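Long-range contacts in nicotinate-nucleotide pyrophosphorylase (Pyrococcus furiosus, PDB 2I14), which probably joins nicotinate to phosphoribosyl pyrophosphate, with ATP hydrolysis, to form nicotinate mononucleotide in NAD(+) biosynthesis: residues A[58-66]-A[81-90]; A[72-82]-A[94-104]. All coordinates share one frame; numbering follows the deposited sequence.

Contact 1 (A[58-66]-A[81-90]); sequences RWGVLVGVE and AMPEGTIFHP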
loop_
_atom_site.group_PDB
_atom_site.type_symbol
_atom_site.label_atom_id
_atom_site.label_comp_id
_atom_site.label_asym_id
_atom_site.label_seq_id
_atom_site.Cartn_x
_atom_site.Cartn_y
_atom_site.Cartn_z
ATOM N N ARG A 58 -20.912 -1.719 -11.394
ATOM C CA ARG A 58 -22.043 -2.596 -11.141
ATOM C C ARG A 58 -23.092 -2.617 -12.259
ATOM O O ARG A 58 -23.687 -3.653 -12.528
ATOM C CB ARG A 58 -22.725 -2.199 -9.829
ATOM C CG ARG A 58 -21.878 -2.329 -8.565
ATOM C CD ARG A 58 -21.638 -3.774 -8.157
ATOM N NE ARG A 58 -21.274 -3.867 -6.741
ATOM C CZ ARG A 58 -20.776 -4.956 -6.153
ATOM N NH1 ARG A 58 -20.569 -6.069 -6.859
ATOM N NH2 ARG A 58 -20.490 -4.936 -4.852
ATOM N N TRP A 59 -23.320 -1.474 -12.902
ATOM C CA TRP A 59 -24.307 -1.381 -13.967
ATOM C C TRP A 59 -23.766 -0.587 -15.135
ATOM O O TRP A 59 -22.757 0.086 -15.021
ATOM C CB TRP A 59 -25.551 -0.654 -13.457
ATOM C CG TRP A 59 -25.396 0.855 -13.507
ATOM C CD1 TRP A 59 -25.375 1.675 -14.637
ATOM C CD2 TRP A 59 -25.122 1.698 -12.409
ATOM N NE1 TRP A 59 -25.086 2.973 -14.280
ATOM C CE2 TRP A 59 -24.929 3.017 -12.921
ATOM C CE3 TRP A 59 -25.014 1.477 -11.040
ATOM C CZ2 TRP A 59 -24.637 4.095 -12.104
ATOM C CZ3 TRP A 59 -24.725 2.548 -10.222
ATOM C CH2 TRP A 59 -24.537 3.847 -10.754
ATOM N N GLY A 60 -24.495 -0.624 -16.242
ATOM C CA GLY A 60 -24.123 0.133 -17.426
ATOM C C GLY A 60 -25.388 0.609 -18.129
ATOM O O GLY A 60 -26.491 0.155 -17.798
ATOM N N VAL A 61 -25.247 1.514 -19.095
ATOM C CA VAL A 61 -26.404 2.032 -19.834
ATOM C C VAL A 61 -26.397 1.500 -21.257
ATOM O O VAL A 61 -25.479 1.793 -22.017
ATOM C CB VAL A 61 -26.396 3.586 -19.892
ATOM C CG1 VAL A 61 -27.513 4.076 -20.804
ATOM C CG2 VAL A 61 -26.540 4.173 -18.492
ATOM N N LEU A 62 -27.424 0.733 -21.618
ATOM C CA LEU A 62 -27.515 0.158 -22.956
ATOM C C LEU A 62 -27.696 1.213 -24.036
ATOM O O LEU A 62 -28.587 2.058 -23.931
ATOM C CB LEU A 62 -28.688 -0.802 -23.042
ATOM C CG LEU A 62 -28.489 -2.075 -23.873
ATOM C CD1 LEU A 62 -29.847 -2.490 -24.445
ATOM C CD2 LEU A 62 -27.479 -1.856 -25.007
ATOM N N VAL A 63 -26.865 1.158 -25.078
ATOM C CA VAL A 63 -26.959 2.116 -26.179
ATOM C C VAL A 63 -26.556 1.546 -27.535
ATOM O O VAL A 63 -25.565 0.827 -27.644
ATOM C CB VAL A 63 -26.086 3.337 -25.927
ATOM C CG1 VAL A 63 -26.267 4.339 -27.065
ATOM C CG2 VAL A 63 -26.442 3.959 -24.589
ATOM N N GLY A 64 -27.318 1.882 -28.571
ATOM C CA GLY A 64 -27.001 1.393 -29.902
ATOM C C GLY A 64 -27.998 0.413 -30.497
ATOM O O GLY A 64 -27.844 -0.018 -31.640
ATOM N N VAL A 65 -29.017 0.044 -29.730
ATOM C CA VAL A 65 -30.030 -0.879 -30.225
ATOM C C VAL A 65 -30.569 -0.395 -31.584
ATOM O O VAL A 65 -30.911 -1.195 -32.449
ATOM C CB VAL A 65 -31.208 -0.988 -29.228
ATOM C CG1 VAL A 65 -31.986 -2.278 -29.475
ATOM C CG2 VAL A 65 -30.688 -0.911 -27.807
ATOM N N GLU A 66 -30.639 0.919 -31.765
ATOM C CA GLU A 66 -31.132 1.493 -33.013
ATOM C C GLU A 66 -30.249 1.091 -34.189
ATOM O O GLU A 66 -30.650 0.283 -35.025
ATOM C CB GLU A 66 -31.173 3.018 -32.908
ATOM C CG GLU A 66 -32.223 3.690 -33.787
ATOM C CD GLU A 66 -32.372 5.176 -33.472
ATOM O OE1 GLU A 66 -31.775 6.004 -34.207
ATOM O OE2 GLU A 66 -33.076 5.509 -32.480
ATOM N N ALA A 81 -34.563 -7.470 -28.306
ATOM C CA ALA A 81 -33.666 -6.603 -27.560
ATOM C C ALA A 81 -34.333 -5.909 -26.381
ATOM O O ALA A 81 -35.532 -6.065 -26.136
ATOM C CB ALA A 81 -33.061 -5.563 -28.496
ATOM N N MET A 82 -33.522 -5.161 -25.641
ATOM C CA MET A 82 -33.993 -4.388 -24.512
ATOM C C MET A 82 -34.141 -2.993 -25.084
ATOM O O MET A 82 -33.474 -2.640 -26.048
ATOM C CB MET A 82 -32.951 -4.340 -23.393
ATOM C CG MET A 82 -32.713 -5.626 -22.614
ATOM S SD MET A 82 -31.615 -5.291 -21.183
ATOM C CE MET A 82 -31.520 -6.930 -20.460
ATOM N N PRO A 83 -35.029 -2.180 -24.514
ATOM C CA PRO A 83 -35.176 -0.826 -25.057
ATOM C C PRO A 83 -33.903 -0.006 -24.855
ATOM O O PRO A 83 -33.311 -0.001 -23.774
ATOM C CB PRO A 83 -36.374 -0.270 -24.285
ATOM C CG PRO A 83 -36.365 -1.069 -22.993
ATOM C CD PRO A 83 -36.028 -2.456 -23.467
ATOM N N GLU A 84 -33.471 0.679 -25.903
ATOM C CA GLU A 84 -32.263 1.478 -25.795
ATOM C C GLU A 84 -32.350 2.349 -24.544
ATOM O O GLU A 84 -33.399 2.918 -24.246
ATOM C CB GLU A 84 -32.075 2.325 -27.055
ATOM C CG GLU A 84 -30.742 3.047 -27.138
ATOM C CD GLU A 84 -30.310 3.338 -28.578
ATOM O OE1 GLU A 84 -29.315 4.079 -28.782
ATOM O OE2 GLU A 84 -30.960 2.815 -29.513
ATOM N N GLY A 85 -31.251 2.412 -23.793
ATOM C CA GLY A 85 -31.222 3.208 -22.584
ATOM C C GLY A 85 -31.465 2.401 -21.325
ATOM O O GLY A 85 -31.322 2.915 -20.223
ATOM N N THR A 86 -31.834 1.138 -21.477
ATOM C CA THR A 86 -32.070 0.285 -20.318
ATOM C C THR A 86 -30.801 0.072 -19.484
ATOM O O THR A 86 -29.692 -0.072 -20.013
ATOM C CB THR A 86 -32.591 -1.113 -20.737
ATOM O OG1 THR A 86 -33.798 -0.972 -21.483
ATOM C CG2 THR A 86 -32.858 -1.984 -19.516
ATOM N N ILE A 87 -30.968 0.050 -18.170
ATOM C CA ILE A 87 -29.845 -0.185 -17.290
ATOM C C ILE A 87 -29.684 -1.685 -17.351
ATOM O O ILE A 87 -30.672 -2.409 -17.271
ATOM C CB ILE A 87 -30.185 0.226 -15.856
ATOM C CG1 ILE A 87 -30.498 1.731 -15.818
ATOM C CG2 ILE A 87 -29.058 -0.168 -14.907
ATOM C CD1 ILE A 87 -29.391 2.630 -16.349
ATOM N N PHE A 88 -28.460 -2.164 -17.518
ATOM C CA PHE A 88 -28.237 -3.608 -17.577
ATOM C C PHE A 88 -27.059 -4.073 -16.721
ATOM O O PHE A 88 -26.362 -3.279 -16.086
ATOM C CB PHE A 88 -28.002 -4.061 -19.017
ATOM C CG PHE A 88 -26.640 -3.728 -19.525
ATOM C CD1 PHE A 88 -26.325 -2.436 -19.892
ATOM C CD2 PHE A 88 -25.656 -4.701 -19.590
ATOM C CE1 PHE A 88 -25.055 -2.122 -20.315
ATOM C CE2 PHE A 88 -24.387 -4.392 -20.013
ATOM C CZ PHE A 88 -24.085 -3.106 -20.376
ATOM N N HIS A 89 -26.827 -5.378 -16.738
ATOM C CA HIS A 89 -25.756 -5.965 -15.951
ATOM C C HIS A 89 -25.040 -7.079 -16.686
ATOM O O HIS A 89 -25.430 -7.486 -17.781
ATOM C CB HIS A 89 -26.325 -6.520 -14.645
ATOM C CG HIS A 89 -27.244 -5.573 -13.938
ATOM N ND1 HIS A 89 -26.800 -4.412 -13.346
ATOM C CD2 HIS A 89 -28.582 -5.611 -13.736
ATOM C CE1 HIS A 89 -27.824 -3.777 -12.803
ATOM N NE2 HIS A 89 -28.917 -4.483 -13.028
ATOM N N PRO A 90 -23.956 -7.578 -16.090
ATOM C CA PRO A 90 -23.218 -8.663 -16.738
ATOM C C PRO A 90 -24.075 -9.923 -16.789
ATOM O O PRO A 90 -24.958 -10.111 -15.964
ATOM C CB PRO A 90 -22.004 -8.826 -15.836
ATOM C CG PRO A 90 -21.781 -7.428 -15.325
ATOM C CD PRO A 90 -23.175 -6.991 -14.984
#

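Contact 2 (A[72-82]-A[94-104]); sequences LEGIPVNVYAM and VLQIEGDYADF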
loop_
_atom_site.group_PDB
_atom_site.type_symbol
_atom_site.label_atom_id
_atom_site.label_comp_id
_atom_site.label_asym_id
_atom_site.label_seq_id
_atom_site.Cartn_x
_atom_site.Cartn_y
_atom_site.Cartn_z
ATOM N N LEU A 72 -29.031 -4.988 -39.304
ATOM C CA LEU A 72 -29.519 -6.328 -39.579
ATOM C C LEU A 72 -30.809 -6.247 -40.383
ATOM O O LEU A 72 -31.439 -7.269 -40.689
ATOM C CB LEU A 72 -29.755 -7.079 -38.266
ATOM C CG LEU A 72 -28.566 -7.820 -37.643
ATOM C CD1 LEU A 72 -27.252 -7.390 -38.299
ATOM C CD2 LEU A 72 -28.567 -7.565 -36.140
ATOM N N GLU A 73 -31.190 -5.018 -40.724
ATOM C CA GLU A 73 -32.398 -4.760 -41.500
ATOM C C GLU A 73 -32.306 -5.442 -42.862
ATOM O O GLU A 73 -31.306 -5.296 -43.570
ATOM C CB GLU A 73 -32.585 -3.251 -41.690
ATOM C CG GLU A 73 -33.876 -2.866 -42.410
ATOM C CD GLU A 73 -34.037 -1.357 -42.591
ATOM O OE1 GLU A 73 -33.144 -0.723 -43.217
ATOM O OE2 GLU A 73 -35.061 -0.812 -42.107
ATOM N N GLY A 74 -33.347 -6.187 -43.221
ATOM C CA GLY A 74 -33.353 -6.867 -44.499
ATOM C C GLY A 74 -32.414 -8.050 -44.492
ATOM O O GLY A 74 -31.660 -8.281 -45.443
ATOM N N ILE A 75 -32.451 -8.801 -43.402
ATOM C CA ILE A 75 -31.612 -9.974 -43.281
ATOM C C ILE A 75 -32.404 -11.085 -42.584
ATOM O O ILE A 75 -33.087 -10.846 -41.587
ATOM C CB ILE A 75 -30.308 -9.632 -42.520
ATOM C CG1 ILE A 75 -29.445 -8.716 -43.396
ATOM C CG2 ILE A 75 -29.547 -10.908 -42.150
ATOM C CD1 ILE A 75 -28.071 -8.410 -42.833
ATOM N N PRO A 76 -32.323 -12.314 -43.119
ATOM C CA PRO A 76 -32.967 -13.563 -42.687
ATOM C C PRO A 76 -32.967 -13.907 -41.192
ATOM O O PRO A 76 -32.807 -15.081 -40.834
ATOM C CB PRO A 76 -32.220 -14.621 -43.490
ATOM C CG PRO A 76 -31.878 -13.903 -44.737
ATOM C CD PRO A 76 -31.409 -12.570 -44.247
ATOM N N VAL A 77 -33.174 -12.923 -40.322
ATOM C CA VAL A 77 -33.153 -13.197 -38.887
ATOM C C VAL A 77 -34.111 -12.384 -38.021
ATOM O O VAL A 77 -34.675 -11.382 -38.456
ATOM C CB VAL A 77 -31.740 -12.969 -38.309
ATOM C CG1 VAL A 77 -30.740 -13.919 -38.954
ATOM C CG2 VAL A 77 -31.329 -11.517 -38.532
ATOM N N ASN A 78 -34.280 -12.838 -36.782
ATOM C CA ASN A 78 -35.112 -12.144 -35.806
ATOM C C ASN A 78 -34.164 -11.474 -34.823
ATOM O O ASN A 78 -33.092 -12.004 -34.524
ATOM C CB ASN A 78 -36.013 -13.113 -35.045
ATOM C CG ASN A 78 -37.059 -13.734 -35.927
ATOM O OD1 ASN A 78 -37.529 -13.109 -36.880
ATOM N ND2 ASN A 78 -37.447 -14.965 -35.611
ATOM N N VAL A 79 -34.549 -10.312 -34.320
ATOM C CA VAL A 79 -33.696 -9.601 -33.387
ATOM C C VAL A 79 -34.491 -9.075 -32.199
ATOM O O VAL A 79 -35.237 -8.101 -32.316
ATOM C CB VAL A 79 -32.997 -8.416 -34.079
ATOM C CG1 VAL A 79 -32.020 -7.774 -33.118
ATOM C CG2 VAL A 79 -32.297 -8.879 -35.346
ATOM N N TYR A 80 -34.345 -9.729 -31.052
ATOM C CA TYR A 80 -35.044 -9.291 -29.846
ATOM C C TYR A 80 -34.057 -8.425 -29.069
ATOM O O TYR A 80 -32.841 -8.613 -29.170
ATOM C CB TYR A 80 -35.475 -10.492 -29.001
ATOM C CG TYR A 80 -35.973 -11.664 -29.819
ATOM C CD1 TYR A 80 -35.095 -12.391 -30.626
ATOM C CD2 TYR A 80 -37.310 -12.063 -29.769
ATOM C CE1 TYR A 80 -35.530 -13.491 -31.362
ATOM C CE2 TYR A 80 -37.758 -13.166 -30.500
ATOM C CZ TYR A 80 -36.860 -13.880 -31.294
ATOM O OH TYR A 80 -37.270 -14.997 -32.000
ATOM N N ALA A 81 -34.563 -7.470 -28.306
ATOM C CA ALA A 81 -33.666 -6.603 -27.560
ATOM C C ALA A 81 -34.333 -5.909 -26.381
ATOM O O ALA A 81 -35.532 -6.065 -26.136
ATOM C CB ALA A 81 -33.061 -5.563 -28.496
ATOM N N MET A 82 -33.522 -5.161 -25.641
ATOM C CA MET A 82 -33.993 -4.388 -24.512
ATOM C C MET A 82 -34.141 -2.993 -25.084
ATOM O O MET A 82 -33.474 -2.640 -26.048
ATOM C CB MET A 82 -32.951 -4.340 -23.393
ATOM C CG MET A 82 -32.713 -5.626 -22.614
ATOM S SD MET A 82 -31.615 -5.291 -21.183
ATOM C CE MET A 82 -31.520 -6.930 -20.460
ATOM N N VAL A 94 -28.499 -8.409 -23.677
ATOM C CA VAL A 94 -29.093 -7.128 -23.968
ATOM C C VAL A 94 -29.698 -7.151 -25.365
ATOM O O VAL A 94 -30.444 -6.245 -25.744
ATOM C CB VAL A 94 -28.042 -6.018 -23.880
ATOM C CG1 VAL A 94 -27.504 -5.921 -22.463
ATOM C CG2 VAL A 94 -26.923 -6.289 -24.869
ATOM N N LEU A 95 -29.375 -8.196 -26.127
ATOM C CA LEU A 95 -29.881 -8.359 -27.495
ATOM C C LEU A 95 -29.617 -9.779 -27.999
ATOM O O LEU A 95 -28.532 -10.326 -27.788
ATOM C CB LEU A 95 -29.220 -7.331 -28.420
ATOM C CG LEU A 95 -29.500 -7.443 -29.923
ATOM C CD1 LEU A 95 -29.166 -6.124 -30.614
ATOM C CD2 LEU A 95 -28.685 -8.588 -30.513
ATOM N N GLN A 96 -30.610 -10.370 -28.659
ATOM C CA GLN A 96 -30.480 -11.725 -29.189
ATOM C C GLN A 96 -30.715 -11.734 -30.693
ATOM O O GLN A 96 -31.280 -10.792 -31.246
ATOM C CB GLN A 96 -31.481 -12.655 -28.507
ATOM C CG GLN A 96 -31.343 -12.678 -27.004
ATOM C CD GLN A 96 -32.379 -13.563 -26.328
ATOM O OE1 GLN A 96 -33.585 -13.334 -26.453
ATOM N NE2 GLN A 96 -31.911 -14.583 -25.602
ATOM N N ILE A 97 -30.254 -12.783 -31.361
ATOM C CA ILE A 97 -30.459 -12.897 -32.790
ATOM C C ILE A 97 -30.734 -14.341 -33.146
ATOM O O ILE A 97 -30.056 -15.254 -32.664
ATOM C CB ILE A 97 -29.252 -12.444 -33.593
ATOM C CG1 ILE A 97 -28.945 -10.981 -33.302
ATOM C CG2 ILE A 97 -29.546 -12.606 -35.076
ATOM C CD1 ILE A 97 -27.794 -10.437 -34.124
ATOM N N GLU A 98 -31.733 -14.553 -33.993
ATOM C CA GLU A 98 -32.077 -15.902 -34.393
ATOM C C GLU A 98 -32.002 -16.075 -35.903
ATOM O O GLU A 98 -32.421 -15.202 -36.663
ATOM C CB GLU A 98 -33.470 -16.240 -33.887
ATOM C CG GLU A 98 -33.702 -17.715 -33.765
ATOM C CD GLU A 98 -34.901 -18.033 -32.906
ATOM O OE1 GLU A 98 -35.155 -19.238 -32.671
ATOM O OE2 GLU A 98 -35.585 -17.078 -32.468
ATOM N N GLY A 99 -31.444 -17.202 -36.330
ATOM C CA GLY A 99 -31.327 -17.464 -37.749
ATOM C C GLY A 99 -30.141 -18.331 -38.101
ATOM O O GLY A 99 -29.482 -18.903 -37.230
ATOM N N ASP A 100 -29.877 -18.434 -39.397
ATOM C CA ASP A 100 -28.764 -19.229 -39.886
ATOM C C ASP A 100 -27.512 -18.406 -39.627
ATOM O O ASP A 100 -27.378 -17.300 -40.159
ATOM C CB ASP A 100 -28.934 -19.479 -41.389
ATOM C CG ASP A 100 -27.990 -20.555 -41.928
ATOM O OD1 ASP A 100 -28.009 -20.790 -43.159
ATOM O OD2 ASP A 100 -27.240 -21.164 -41.130
ATOM N N TYR A 101 -26.605 -18.929 -38.802
ATOM C CA TYR A 101 -25.381 -18.196 -38.505
ATOM C C TYR A 101 -24.734 -17.772 -39.811
ATOM O O TYR A 101 -24.129 -16.703 -39.900
ATOM C CB TYR A 101 -24.378 -19.039 -37.716
ATOM C CG TYR A 101 -23.141 -18.242 -37.374
ATOM C CD1 TYR A 101 -23.177 -17.274 -36.377
ATOM C CD2 TYR A 101 -21.964 -18.374 -38.118
ATOM C CE1 TYR A 101 -22.077 -16.451 -36.130
ATOM C CE2 TYR A 101 -20.858 -17.554 -37.880
ATOM C CZ TYR A 101 -20.926 -16.594 -36.885
ATOM O OH TYR A 101 -19.862 -15.755 -36.648
ATOM N N ALA A 102 -24.869 -18.616 -40.825
ATOM C CA ALA A 102 -24.293 -18.336 -42.128
ATOM C C ALA A 102 -24.751 -16.996 -42.699
ATOM O O ALA A 102 -24.051 -16.401 -43.521
ATOM C CB ALA A 102 -24.638 -19.457 -43.097
ATOM N N ASP A 103 -25.911 -16.519 -42.255
ATOM C CA ASP A 103 -26.469 -15.255 -42.741
ATOM C C ASP A 103 -25.993 -13.983 -42.026
ATOM O O ASP A 103 -25.487 -13.059 -42.665
ATOM C CB ASP A 103 -28.002 -15.316 -42.702
ATOM C CG ASP A 103 -28.588 -16.281 -43.743
ATOM O OD1 ASP A 103 -29.729 -16.762 -43.534
ATOM O OD2 ASP A 103 -27.922 -16.549 -44.774
ATOM N N PHE A 104 -26.140 -13.938 -40.706
ATOM C CA PHE A 104 -25.748 -12.758 -39.930
ATOM C C PHE A 104 -24.355 -12.766 -39.287
ATOM O O PHE A 104 -23.815 -11.707 -38.973
ATOM C CB PHE A 104 -26.782 -12.513 -38.838
ATOM C CG PHE A 104 -26.795 -13.570 -37.776
ATOM C CD1 PHE A 104 -25.993 -13.451 -36.648
ATOM C CD2 PHE A 104 -27.606 -14.691 -37.906
ATOM C CE1 PHE A 104 -26.000 -14.432 -35.658
ATOM C CE2 PHE A 104 -27.620 -15.677 -36.923
ATOM C CZ PHE A 104 -26.813 -15.547 -35.794
#

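Contact 1 (A[58-66]-A[81-90])
Glu84 and Val65 make up the closely packed part of this buried contact. With CG anti to the backbone N (chi1 -172°), the extended chain of Glu84 carries its carboxylate to the backbone amides of Gly64 and Glu66. OE1 accepts from Gly64 N at 3.0 Å, met from above the carboxylate plane, while OE2 takes Glu66 N at 3.0 Å on the syn side but tilted 34° out of that plane. Gly64 is the N-cap of helix 65-72, a setting likely to stabilise the negative charge, although Glu66 OE2, 4.5 Å from Glu84 OE2, probably works against it; Glu66 OE1 bonds to Tyr11 OH of the second subunit. Arg155 adds a salt bridge to Glu84 OE1. Val65 runs past Glu84 in the opposite direction, its CG2 3.6 Å from Glu84 CB, and rests CG1 on Ala81 CB. A leucine in place of Glu84 would probably leave Gly64 N and Glu66 N without their acceptors and deprive Arg155 of its salt bridge.

Leu62 bonds at both backbone ends, N to Thr86 O and O from Gly85 N, while its CD1 lies 3.8 Å from Met82 CB at about a right angle. Gly85 belongs to the type II turn from Pro83 to Thr86. Gly60 and Phe88 then form an antiparallel hydrogen-bonded pair (Phe88 N to Gly60 O, 3.1 Å). Toward exposed Arg58 the grip slackens: His89 ND1 reaches Arg58 O at 3.3 Å, a weak bond.

Helix 108-131 packs on Trp59, Val61 and Val63, and helix 377-390 on Val61, Thr86 and Ile87, so both pack on the antiparallel sheet 60-61/87-88.

Contact 2 (A[72-82]-A[94-104])
Tyr80 and Glu98 supply the one side-chain hydrogen bond across this pair of antiparallel strands. Tyr80 OH donates to Glu98 OE2 at 2.7 Å, meeting it nearly along the C-O axis, with ring and carboxylate planes 43° apart. Glu98 reaches it with CG anti to the backbone N (chi1 -157°) and an extended chain, and the same OE2 also forms a salt bridge with Arg327, so two partners hold this one oxygen. Asp103, whose OD2 is salt-bridged to Arg41, sets its OD1 against Pro76 CB.

Backbone bonds define the pairing. Strands 77-81 and 95-98 run 165° apart in direction, their axes approaching to 4.6 Å. Glu98 N gives to Asn78 O at 2.9 Å and Gln96 N to Tyr80 O at 2.9 Å; the return bond from Tyr80 N to Gln96 O is weak. Met82 N to Val94 O extends the pairing past Ala81. The chain turns a corner at Gly99, whose backbone angles would jam a CB against the preceding carbonyl O, which calls for glycine. Asp100 is the N-cap of helix 101-104, its OD2 accepting a weak bond from Ala102 N.

Apolar contacts gather on the opposite face of the sheet. Leu72 CD2 meets Ile97 CD1 tip to tip at 3.6 Å, and Val79 CG1 lies 4.1 Å from Leu95 CG. Ile97 CG2 sits over the centre of the Phe104 ring, 3.8 Å above its plane, and also touches Val77 CB.

The two strands are interior members of an eight-stranded antiparallel sheet: strand 357-365 bonds to Val79 and Ala81, and strand 43-49 flanks 95-98, where Val48 touches Val94 and Leu95 and Asp47 binds Gln96 NE2. Helix 26-37 lies against Tyr101.

Overall arrangement
From the N terminus, residues 58-66 run into helix 65-72, and a loop leads to strand 77-81. Contact 1 closes the 14-residue loop between 66 and 81; contact 2 closes the 11-residue loop between 82 and 94, which includes strand 87-88. The segments alternate along the chain, so the contacts cross, sharing Ala81 and Met82. Their centres are about 17 Å apart, yet they meet at Val94: its CG1 lies 3.6 Å from Phe88 CD2, and its CB is 4.0 Å from Leu62 CG. Together they tie the two-stranded pair 60-61/87-88 and helix 65-72 to the eight-stranded sheet, all within the N-terminal domain characteristic of quinolinate phosphoribosyltransferases.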